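Local coordinates for GTPase-activating protein BEM3 (Saccharomyces cerevisiae S288C, PDB 6FSF) that acts as a GTPase-activating protein for CDC42 and, less efficiently, RHO1, and binds phosphatidylinositol 3-phosphate, at residues T182-I193 against R204-H212; I7-F16 against G118-T129. All coordinates share one frame; numbering follows the deposited sequence.

Interaction 1: T182-I193 against R204-H212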
loop_
_atom_site.group_PDB
_atom_site.type_symbol
_atom_site.label_atom_id
_atom_site.label_comp_id
_atom_site.label_asym_id
_atom_site.label_seq_id
_atom_site.Cartn_x
_atom_site.Cartn_y
_atom_site.Cartn_z
ATOM N N THR A 182 22.364 6.548 -2.392
ATOM C CA THR A 182 22.954 5.458 -3.165
ATOM C C THR A 182 23.861 4.661 -2.237
ATOM O O THR A 182 24.703 5.242 -1.546
ATOM C CB THR A 182 23.738 5.993 -4.376
ATOM O OG1 THR A 182 22.937 6.954 -5.078
ATOM C CG2 THR A 182 24.093 4.872 -5.339
ATOM N N ILE A 183 23.691 3.337 -2.218
ATOM C CA ILE A 183 24.264 2.495 -1.173
ATOM C C ILE A 183 24.997 1.302 -1.773
ATOM O O ILE A 183 24.484 0.624 -2.669
ATOM C CB ILE A 183 23.175 2.031 -0.184
ATOM C CG1 ILE A 183 22.833 3.184 0.744
ATOM C CG2 ILE A 183 23.648 0.842 0.634
ATOM C CD1 ILE A 183 24.085 3.904 1.247
ATOM N N LYS A 184 26.199 1.046 -1.263
ATOM C CA LYS A 184 26.966 -0.147 -1.601
ATOM C C LYS A 184 26.662 -1.242 -0.586
ATOM O O LYS A 184 26.806 -1.029 0.621
ATOM C CB LYS A 184 28.463 0.159 -1.610
ATOM C CG LYS A 184 29.007 0.691 -2.920
ATOM C CD LYS A 184 30.444 1.149 -2.725
ATOM C CE LYS A 184 31.317 0.825 -3.925
ATOM N NZ LYS A 184 32.727 1.223 -3.655
ATOM N N LEU A 185 26.246 -2.414 -1.075
ATOM C CA LEU A 185 25.984 -3.529 -0.170
ATOM C C LEU A 185 27.265 -4.222 0.270
ATOM O O LEU A 185 27.305 -4.805 1.359
ATOM C CB LEU A 185 25.048 -4.545 -0.825
ATOM C CG LEU A 185 23.545 -4.379 -0.585
ATOM C CD1 LEU A 185 22.994 -3.192 -1.363
ATOM C CD2 LEU A 185 22.801 -5.656 -0.943
ATOM N N ARG A 186 28.314 -4.177 -0.553
ATOM C CA ARG A 186 29.561 -4.843 -0.191
ATOM C C ARG A 186 30.266 -4.135 0.959
ATOM O O ARG A 186 31.002 -4.774 1.721
ATOM C CB ARG A 186 30.483 -4.930 -1.405
ATOM C CG ARG A 186 29.880 -5.674 -2.582
ATOM C CD ARG A 186 30.827 -5.670 -3.766
ATOM N NE ARG A 186 30.118 -5.877 -5.025
ATOM C CZ ARG A 186 29.528 -4.906 -5.714
ATOM N NH1 ARG A 186 29.559 -3.657 -5.264
ATOM N NH2 ARG A 186 28.906 -5.180 -6.852
ATOM N N GLN A 187 30.062 -2.825 1.100
ATOM C CA GLN A 187 30.675 -2.080 2.194
ATOM C C GLN A 187 29.857 -2.136 3.478
ATOM O O GLN A 187 30.378 -1.795 4.547
ATOM C CB GLN A 187 30.873 -0.615 1.794
ATOM C CG GLN A 187 31.771 -0.382 0.582
ATOM C CD GLN A 187 33.247 -0.503 0.917
ATOM O OE1 GLN A 187 33.694 -1.514 1.465
ATOM N NE2 GLN A 187 34.013 0.535 0.594
ATOM N N SER A 188 28.606 -2.579 3.406
ATOM C CA SER A 188 27.651 -2.387 4.485
ATOM C C SER A 188 27.341 -3.694 5.205
ATOM O O SER A 188 27.685 -4.789 4.757
ATOM C CB SER A 188 26.356 -1.761 3.952
ATOM O OG SER A 188 25.836 -2.519 2.882
ATOM N N SER A 189 26.679 -3.549 6.351
ATOM C CA SER A 189 26.174 -4.660 7.142
ATOM C C SER A 189 24.678 -4.473 7.357
ATOM O O SER A 189 24.169 -3.347 7.339
ATOM C CB SER A 189 26.897 -4.755 8.493
ATOM O OG SER A 189 26.725 -3.571 9.252
ATOM N N ILE A 190 23.972 -5.585 7.551
ATOM C CA ILE A 190 22.516 -5.587 7.621
ATOM C C ILE A 190 22.075 -6.368 8.851
ATOM O O ILE A 190 22.633 -7.427 9.160
ATOM C CB ILE A 190 21.889 -6.183 6.341
ATOM C CG1 ILE A 190 22.320 -5.398 5.103
ATOM C CG2 ILE A 190 20.369 -6.198 6.442
ATOM C CD1 ILE A 190 23.546 -5.956 4.399
ATOM N N GLU A 191 21.073 -5.838 9.550
ATOM C CA GLU A 191 20.503 -6.495 10.719
ATOM C C GLU A 191 19.022 -6.160 10.807
ATOM O O GLU A 191 18.614 -5.040 10.489
ATOM C CB GLU A 191 21.217 -6.064 12.007
ATOM C CG GLU A 191 21.179 -4.562 12.265
ATOM C CD GLU A 191 21.841 -4.175 13.574
ATOM O OE1 GLU A 191 22.100 -5.077 14.397
ATOM O OE2 GLU A 191 22.102 -2.971 13.779
ATOM N N LEU A 192 18.224 -7.137 11.232
ATOM C CA LEU A 192 16.811 -6.890 11.480
ATOM C C LEU A 192 16.629 -6.087 12.760
ATOM O O LEU A 192 17.346 -6.283 13.745
ATOM C CB LEU A 192 16.038 -8.206 11.596
ATOM C CG LEU A 192 15.759 -9.061 10.360
ATOM C CD1 LEU A 192 16.970 -9.911 10.002
ATOM C CD2 LEU A 192 14.535 -9.933 10.597
ATOM N N ILE A 193 15.663 -5.176 12.739
ATOM C CA ILE A 193 15.206 -4.496 13.945
ATOM C C ILE A 193 13.956 -5.232 14.436
ATOM O O ILE A 193 12.988 -5.347 13.675
ATOM C CB ILE A 193 14.899 -3.018 13.679
ATOM C CG1 ILE A 193 16.191 -2.264 13.351
ATOM C CG2 ILE A 193 14.196 -2.401 14.881
ATOM C CD1 ILE A 193 15.999 -1.133 12.367
ATOM N N ARG A 204 8.764 -0.837 12.364
ATOM C CA ARG A 204 8.072 -2.092 12.124
ATOM C C ARG A 204 8.476 -2.607 10.753
ATOM O O ARG A 204 8.618 -1.824 9.810
ATOM C CB ARG A 204 6.554 -1.922 12.216
ATOM C CG ARG A 204 5.784 -3.221 12.172
ATOM C CD ARG A 204 4.375 -3.033 12.693
ATOM N NE ARG A 204 3.679 -4.307 12.830
ATOM C CZ ARG A 204 3.926 -5.188 13.793
ATOM N NH1 ARG A 204 4.861 -4.936 14.700
ATOM N NH2 ARG A 204 3.242 -6.323 13.846
ATOM N N ASN A 205 8.658 -3.926 10.654
ATOM C CA ASN A 205 9.157 -4.560 9.433
ATOM C C ASN A 205 10.465 -3.913 8.989
ATOM O O ASN A 205 10.717 -3.720 7.799
ATOM C CB ASN A 205 8.117 -4.494 8.311
ATOM C CG ASN A 205 6.766 -5.027 8.735
ATOM O OD1 ASN A 205 6.673 -6.004 9.481
ATOM N ND2 ASN A 205 5.706 -4.386 8.263
ATOM N N GLY A 206 11.304 -3.565 9.962
ATOM C CA GLY A 206 12.466 -2.749 9.678
ATOM C C GLY A 206 13.802 -3.453 9.787
ATOM O O GLY A 206 13.918 -4.514 10.408
ATOM N N PHE A 207 14.820 -2.853 9.175
ATOM C CA PHE A 207 16.184 -3.353 9.241
ATOM C C PHE A 207 17.138 -2.175 9.112
ATOM O O PHE A 207 16.758 -1.089 8.664
ATOM C CB PHE A 207 16.457 -4.405 8.159
ATOM C CG PHE A 207 15.948 -4.024 6.798
ATOM C CD1 PHE A 207 14.719 -4.483 6.350
ATOM C CD2 PHE A 207 16.699 -3.211 5.965
ATOM C CE1 PHE A 207 14.248 -4.135 5.098
ATOM C CE2 PHE A 207 16.234 -2.861 4.711
ATOM C CZ PHE A 207 15.007 -3.323 4.278
ATOM N N LEU A 208 18.386 -2.399 9.511
ATOM C CA LEU A 208 19.410 -1.362 9.528
ATOM C C LEU A 208 20.524 -1.719 8.557
ATOM O O LEU A 208 21.041 -2.841 8.582
ATOM C CB LEU A 208 19.983 -1.180 10.937
ATOM C CG LEU A 208 21.246 -0.322 11.049
ATOM C CD1 LEU A 208 20.983 1.080 10.521
ATOM C CD2 LEU A 208 21.748 -0.275 12.484
ATOM N N ILE A 209 20.897 -0.762 7.712
ATOM C CA ILE A 209 22.022 -0.898 6.795
ATOM C C ILE A 209 23.112 0.064 7.249
ATOM O O ILE A 209 22.908 1.285 7.259
ATOM C CB ILE A 209 21.610 -0.624 5.341
ATOM C CG1 ILE A 209 20.486 -1.571 4.918
ATOM C CG2 ILE A 209 22.803 -0.771 4.413
ATOM C CD1 ILE A 209 20.098 -1.448 3.460
ATOM N N THR A 210 24.266 -0.483 7.629
ATOM C CA THR A 210 25.390 0.296 8.146
ATOM C C THR A 210 26.522 0.244 7.124
ATOM O O THR A 210 27.279 -0.730 7.074
ATOM C CB THR A 210 25.846 -0.231 9.503
ATOM O OG1 THR A 210 24.733 -0.264 10.406
ATOM C CG2 THR A 210 26.925 0.669 10.083
ATOM N N GLU A 211 26.652 1.304 6.329
ATOM C CA GLU A 211 27.592 1.340 5.214
ATOM C C GLU A 211 28.935 1.897 5.676
ATOM O O GLU A 211 28.999 3.001 6.225
ATOM C CB GLU A 211 27.033 2.183 4.068
ATOM C CG GLU A 211 27.829 2.083 2.778
ATOM C CD GLU A 211 27.350 3.060 1.722
ATOM O OE1 GLU A 211 27.104 4.234 2.067
ATOM O OE2 GLU A 211 27.214 2.650 0.549
ATOM N N HIS A 212 30.001 1.138 5.440
ATOM C CA HIS A 212 31.346 1.568 5.806
ATOM C C HIS A 212 32.117 2.058 4.583
ATOM O O HIS A 212 31.705 3.008 3.915
ATOM C CB HIS A 212 32.109 0.428 6.485
ATOM C CG HIS A 212 31.388 -0.169 7.652
ATOM N ND1 HIS A 212 30.814 0.596 8.644
ATOM C CD2 HIS A 212 31.150 -1.459 7.988
ATOM C CE1 HIS A 212 30.251 -0.196 9.538
ATOM N NE2 HIS A 212 30.442 -1.449 9.165
#

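Interaction 2: I7-F16 against G118-T129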
loop_
_atom_site.group_PDB
_atom_site.type_symbol
_atom_site.label_atom_id
_atom_site.label_comp_id
_atom_site.label_asym_id
_atom_site.label_seq_id
_atom_site.Cartn_x
_atom_site.Cartn_y
_atom_site.Cartn_z
ATOM N N ILE A 7 -20.255 5.390 -17.773
ATOM C CA ILE A 7 -18.801 5.292 -17.853
ATOM C C ILE A 7 -18.486 3.799 -17.908
ATOM O O ILE A 7 -19.105 3.027 -17.166
ATOM C CB ILE A 7 -18.133 6.001 -16.661
ATOM C CG1 ILE A 7 -18.405 7.512 -16.713
ATOM C CG2 ILE A 7 -16.633 5.739 -16.626
ATOM C CD1 ILE A 7 -19.602 7.989 -15.890
ATOM N N PRO A 8 -17.580 3.336 -18.776
ATOM C CA PRO A 8 -17.403 1.886 -18.954
ATOM C C PRO A 8 -17.050 1.171 -17.658
ATOM O O PRO A 8 -16.189 1.609 -16.893
ATOM C CB PRO A 8 -16.256 1.792 -19.967
ATOM C CG PRO A 8 -15.573 3.123 -19.906
ATOM C CD PRO A 8 -16.691 4.091 -19.675
ATOM N N LEU A 9 -17.727 0.050 -17.424
ATOM C CA LEU A 9 -17.560 -0.742 -16.214
ATOM C C LEU A 9 -16.648 -1.931 -16.489
ATOM O O LEU A 9 -16.888 -2.701 -17.425
ATOM C CB LEU A 9 -18.913 -1.233 -15.692
ATOM C CG LEU A 9 -20.034 -0.201 -15.571
ATOM C CD1 LEU A 9 -21.304 -0.847 -15.037
ATOM C CD2 LEU A 9 -19.618 0.969 -14.691
ATOM N N PHE A 10 -15.603 -2.078 -15.670
ATOM C CA PHE A 10 -14.715 -3.224 -15.817
ATOM C C PHE A 10 -15.344 -4.496 -15.266
ATOM O O PHE A 10 -15.103 -5.584 -15.804
ATOM C CB PHE A 10 -13.379 -2.963 -15.119
ATOM C CG PHE A 10 -12.536 -1.900 -15.778
ATOM C CD1 PHE A 10 -12.941 -1.300 -16.959
ATOM C CD2 PHE A 10 -11.330 -1.507 -15.213
ATOM C CE1 PHE A 10 -12.167 -0.323 -17.559
ATOM C CE2 PHE A 10 -10.552 -0.535 -15.811
ATOM C CZ PHE A 10 -10.971 0.059 -16.984
ATOM N N VAL A 11 -16.142 -4.379 -14.205
ATOM C CA VAL A 11 -16.814 -5.515 -13.582
ATOM C C VAL A 11 -18.257 -5.112 -13.311
ATOM O O VAL A 11 -18.505 -4.106 -12.638
ATOM C CB VAL A 11 -16.127 -5.958 -12.277
ATOM C CG1 VAL A 11 -16.924 -7.070 -11.610
ATOM C CG2 VAL A 11 -14.697 -6.413 -12.545
ATOM N N GLN A 12 -19.203 -5.887 -13.834
ATOM C CA GLN A 12 -20.610 -5.604 -13.592
ATOM C C GLN A 12 -20.936 -5.809 -12.114
ATOM O O GLN A 12 -20.350 -6.682 -11.463
ATOM C CB GLN A 12 -21.494 -6.503 -14.457
ATOM C CG GLN A 12 -21.320 -6.290 -15.952
ATOM C CD GLN A 12 -21.792 -4.923 -16.406
ATOM O OE1 GLN A 12 -22.900 -4.496 -16.081
ATOM N NE2 GLN A 12 -20.949 -4.227 -17.159
ATOM N N PRO A 13 -21.854 -5.016 -11.552
ATOM C CA PRO A 13 -22.167 -5.165 -10.119
ATOM C C PRO A 13 -22.636 -6.559 -9.737
ATOM O O PRO A 13 -22.307 -7.039 -8.645
ATOM C CB PRO A 13 -23.264 -4.116 -9.897
ATOM C CG PRO A 13 -23.027 -3.092 -10.958
ATOM C CD PRO A 13 -22.543 -3.862 -12.154
ATOM N N GLU A 14 -23.391 -7.228 -10.612
ATOM C CA GLU A 14 -23.860 -8.579 -10.326
ATOM C C GLU A 14 -22.730 -9.598 -10.271
ATOM O O GLU A 14 -22.965 -10.734 -9.844
ATOM C CB GLU A 14 -24.887 -9.018 -11.375
ATOM C CG GLU A 14 -26.143 -8.159 -11.438
ATOM C CD GLU A 14 -25.957 -6.903 -12.270
ATOM O OE1 GLU A 14 -25.058 -6.888 -13.137
ATOM O OE2 GLU A 14 -26.708 -5.929 -12.053
ATOM N N ASP A 15 -21.521 -9.227 -10.692
ATOM C CA ASP A 15 -20.383 -10.136 -10.724
ATOM C C ASP A 15 -19.324 -9.795 -9.683
ATOM O O ASP A 15 -18.191 -10.277 -9.788
ATOM C CB ASP A 15 -19.752 -10.145 -12.119
ATOM C CG ASP A 15 -20.691 -10.677 -13.182
ATOM O OD1 ASP A 15 -21.561 -11.508 -12.847
ATOM O OD2 ASP A 15 -20.555 -10.268 -14.354
ATOM N N PHE A 16 -19.660 -8.977 -8.683
ATOM C CA PHE A 16 -18.699 -8.644 -7.637
ATOM C C PHE A 16 -18.253 -9.867 -6.848
ATOM O O PHE A 16 -17.177 -9.843 -6.239
ATOM C CB PHE A 16 -19.287 -7.609 -6.680
ATOM C CG PHE A 16 -19.309 -6.216 -7.230
ATOM C CD1 PHE A 16 -18.566 -5.882 -8.350
ATOM C CD2 PHE A 16 -20.068 -5.232 -6.617
ATOM C CE1 PHE A 16 -18.585 -4.595 -8.853
ATOM C CE2 PHE A 16 -20.091 -3.945 -7.115
ATOM C CZ PHE A 16 -19.349 -3.625 -8.232
ATOM N N GLY A 118 -24.557 -0.063 -6.581
ATOM C CA GLY A 118 -23.688 -1.006 -7.266
ATOM C C GLY A 118 -22.973 -0.384 -8.448
ATOM O O GLY A 118 -21.805 -0.685 -8.708
ATOM N N LEU A 119 -23.661 0.497 -9.176
ATOM C CA LEU A 119 -23.022 1.184 -10.293
ATOM C C LEU A 119 -21.914 2.109 -9.807
ATOM O O LEU A 119 -20.838 2.171 -10.414
ATOM C CB LEU A 119 -24.066 1.965 -11.092
ATOM C CG LEU A 119 -23.525 2.924 -12.157
ATOM C CD1 LEU A 119 -22.912 2.164 -13.326
ATOM C CD2 LEU A 119 -24.621 3.864 -12.631
ATOM N N LYS A 120 -22.159 2.833 -8.712
ATOM C CA LYS A 120 -21.154 3.748 -8.178
ATOM C C LYS A 120 -19.886 3.001 -7.783
ATOM O O LYS A 120 -18.772 3.472 -8.042
ATOM C CB LYS A 120 -21.728 4.506 -6.982
ATOM C CG LYS A 120 -20.957 5.757 -6.591
ATOM C CD LYS A 120 -21.251 6.906 -7.544
ATOM C CE LYS A 120 -20.553 8.183 -7.103
ATOM N NZ LYS A 120 -20.909 9.346 -7.963
ATOM N N ILE A 121 -20.036 1.835 -7.150
ATOM C CA ILE A 121 -18.875 1.025 -6.792
ATOM C C ILE A 121 -18.159 0.541 -8.046
ATOM O O ILE A 121 -16.923 0.536 -8.111
ATOM C CB ILE A 121 -19.304 -0.154 -5.896
ATOM C CG1 ILE A 121 -19.982 0.355 -4.622
ATOM C CG2 ILE A 121 -18.110 -1.029 -5.545
ATOM C CD1 ILE A 121 -20.479 -0.752 -3.715
ATOM N N ALA A 122 -18.921 0.128 -9.062
ATOM C CA ALA A 122 -18.314 -0.335 -10.306
ATOM C C ALA A 122 -17.550 0.789 -10.992
ATOM O O ALA A 122 -16.430 0.588 -11.474
ATOM C CB ALA A 122 -19.387 -0.903 -11.234
ATOM N N GLN A 123 -18.144 1.983 -11.046
ATOM C CA GLN A 123 -17.442 3.137 -11.598
ATOM C C GLN A 123 -16.192 3.456 -10.791
ATOM O O GLN A 123 -15.186 3.918 -11.341
ATOM C CB GLN A 123 -18.368 4.350 -11.634
ATOM C CG GLN A 123 -19.570 4.204 -12.546
ATOM C CD GLN A 123 -20.548 5.355 -12.398
ATOM O OE1 GLN A 123 -20.489 6.118 -11.430
ATOM N NE2 GLN A 123 -21.451 5.486 -13.361
ATOM N N PHE A 124 -16.240 3.216 -9.480
ATOM C CA PHE A 124 -15.092 3.491 -8.622
ATOM C C PHE A 124 -13.867 2.698 -9.068
ATOM O O PHE A 124 -12.794 3.267 -9.292
ATOM C CB PHE A 124 -15.455 3.172 -7.170
ATOM C CG PHE A 124 -14.402 3.547 -6.170
ATOM C CD1 PHE A 124 -14.255 4.862 -5.758
ATOM C CD2 PHE A 124 -13.576 2.581 -5.621
ATOM C CE1 PHE A 124 -13.292 5.209 -4.830
ATOM C CE2 PHE A 124 -12.611 2.921 -4.690
ATOM C CZ PHE A 124 -12.470 4.237 -4.294
ATOM N N ILE A 125 -14.017 1.377 -9.227
ATOM C CA ILE A 125 -12.884 0.528 -9.594
ATOM C C ILE A 125 -12.567 0.553 -11.081
ATOM O O ILE A 125 -11.566 -0.044 -11.499
ATOM C CB ILE A 125 -13.122 -0.934 -9.166
ATOM C CG1 ILE A 125 -14.237 -1.568 -10.001
ATOM C CG2 ILE A 125 -13.471 -1.006 -7.689
ATOM C CD1 ILE A 125 -14.484 -3.030 -9.684
ATOM N N SER A 126 -13.386 1.221 -11.891
ATOM C CA SER A 126 -13.148 1.341 -13.324
ATOM C C SER A 126 -12.445 2.640 -13.699
ATOM O O SER A 126 -12.337 2.954 -14.889
ATOM C CB SER A 126 -14.470 1.227 -14.091
ATOM O OG SER A 126 -15.055 -0.049 -13.912
ATOM N N THR A 127 -11.976 3.403 -12.715
ATOM C CA THR A 127 -11.283 4.663 -12.942
ATOM C C THR A 127 -9.938 4.635 -12.229
ATOM O O THR A 127 -9.677 3.779 -11.379
ATOM C CB THR A 127 -12.114 5.861 -12.458
ATOM O OG1 THR A 127 -12.637 5.587 -11.152
ATOM C CG2 THR A 127 -13.263 6.139 -13.414
ATOM N N ASP A 128 -9.084 5.597 -12.590
ATOM C CA ASP A 128 -7.729 5.706 -12.044
ATOM C C ASP A 128 -6.953 4.402 -12.225
ATOM O O ASP A 128 -6.201 3.974 -11.345
ATOM C CB ASP A 128 -7.755 6.124 -10.574
ATOM C CG ASP A 128 -8.459 7.443 -10.358
ATOM O OD1 ASP A 128 -7.831 8.500 -10.591
ATOM O OD2 ASP A 128 -9.642 7.429 -9.950
ATOM N N THR A 129 -7.141 3.771 -13.383
ATOM C CA THR A 129 -6.503 2.492 -13.659
ATOM C C THR A 129 -4.988 2.640 -13.693
ATOM O O THR A 129 -4.452 3.633 -14.192
ATOM C CB THR A 129 -7.009 1.935 -14.987
ATOM O OG1 THR A 129 -8.436 2.039 -15.038
ATOM C CG2 THR A 129 -6.611 0.475 -15.143
#

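Interaction 1: T182-I193 against R204-H212
E211 reaches from the end of strand 206-211 to the backbone of K184, where its OE2 accepts the amide N at 2.6 Å in a nearly straight bond (174° at the hydrogen). An extended chain with CG anti to the backbone N (chi1 -170°) carries the carboxylate there, past the CD1 methyl of I183. Close by, S188 turns its OG back to K184 O (2.9 Å), on a lone pair of that carbonyl, a bond that closes the turn 185-187. I209 CG2 packs against S188 CB at 3.7 Å; its apolar partners are I183, at 4.2 Å between the CG2 methyls, and I190 CG1.

From S188 to L192 the strands form an antiparallel ladder. Its straighter bonds run from T210 N to S189 O (2.9 Å) and from L208 N to E191 O (2.8 Å). Buried L208 belongs to the tight part, with E191 running alongside it. The solvent side comprises S189 and E191 on one face, I190 and L192 on the other, and Q187 and H212 at the turn; T210 O lies over the centre of one face of the H212 ring.

Within the PH domain, strand 206-211 lies between 221-226 and 188-193, an outermost strand of the sheet. The other outermost strand, 179-184, pairs with 170-174, and E211 links these two end regions. Helix 230-240 adjoins the contact, with R233 donating to the carbonyls of I193 and G206.

Interaction 2: I7-F16 against G118-T129
S126 receives the backbone N of F10 on its hydroxyl OG at 2.7 Å, with 171° at the hydrogen, the one hydrogen bond joining the loop 7-16 to the residue just after helix 115-125. The same residue supports the F10 ring: its CA lies over one face, 4.0 Å from the centroid, in a CH-pi contact. T129 comes to the edge of that ring, its OG1 3.4 Å from CE2.

Along the helix itself the contact turns apolar. Both methyls of L9 meet CD1 of L119, the two side chains roughly perpendicular, and L9 CD2 also reaches CB of A122 at 3.9 Å. P13 sets its ring over the backbone of G118, CG being 3.5 Å from the carbonyl O, where a glycine leaves the helix surface low. F16 comes in beside it, its CE2 3.9 Å from I121 CG2 and its CZ near A122.

Further contacts position these groups. S126 OG, anti to its own carbonyl carbon (chi1 -64°), donates to the carbonyl O of A122 one turn back at 2.9 Å, which holds the hydroxyl in place to accept from F10. The CA of P13 lies over the F16 ring, while F108 meets that ring edge-to-face and F51 does likewise with F10. The contact belongs to the PX domain, where the segment leading into the first strand of its antiparallel sheet packs along the last helix.

How the interactions relate
Interaction 2 lies in the PX domain and interaction 1 in the PH domain, on opposite sides of the chain's centre; their centres are about 43 Å apart and they share no element. Both are partly buried, yet interaction 1 has the larger share of exposed residues, as befits an outermost strand. Its hold is mainly a regular ladder of backbone bonds, supplemented by a carboxylate gripping an amide, between segments close in sequence. Interaction 2 joins parts more than a hundred residues apart, lacks such a ladder, and relies on aromatic and aliphatic side chains laid on a helix, with a single hydroxyl-mediated bond between its segments.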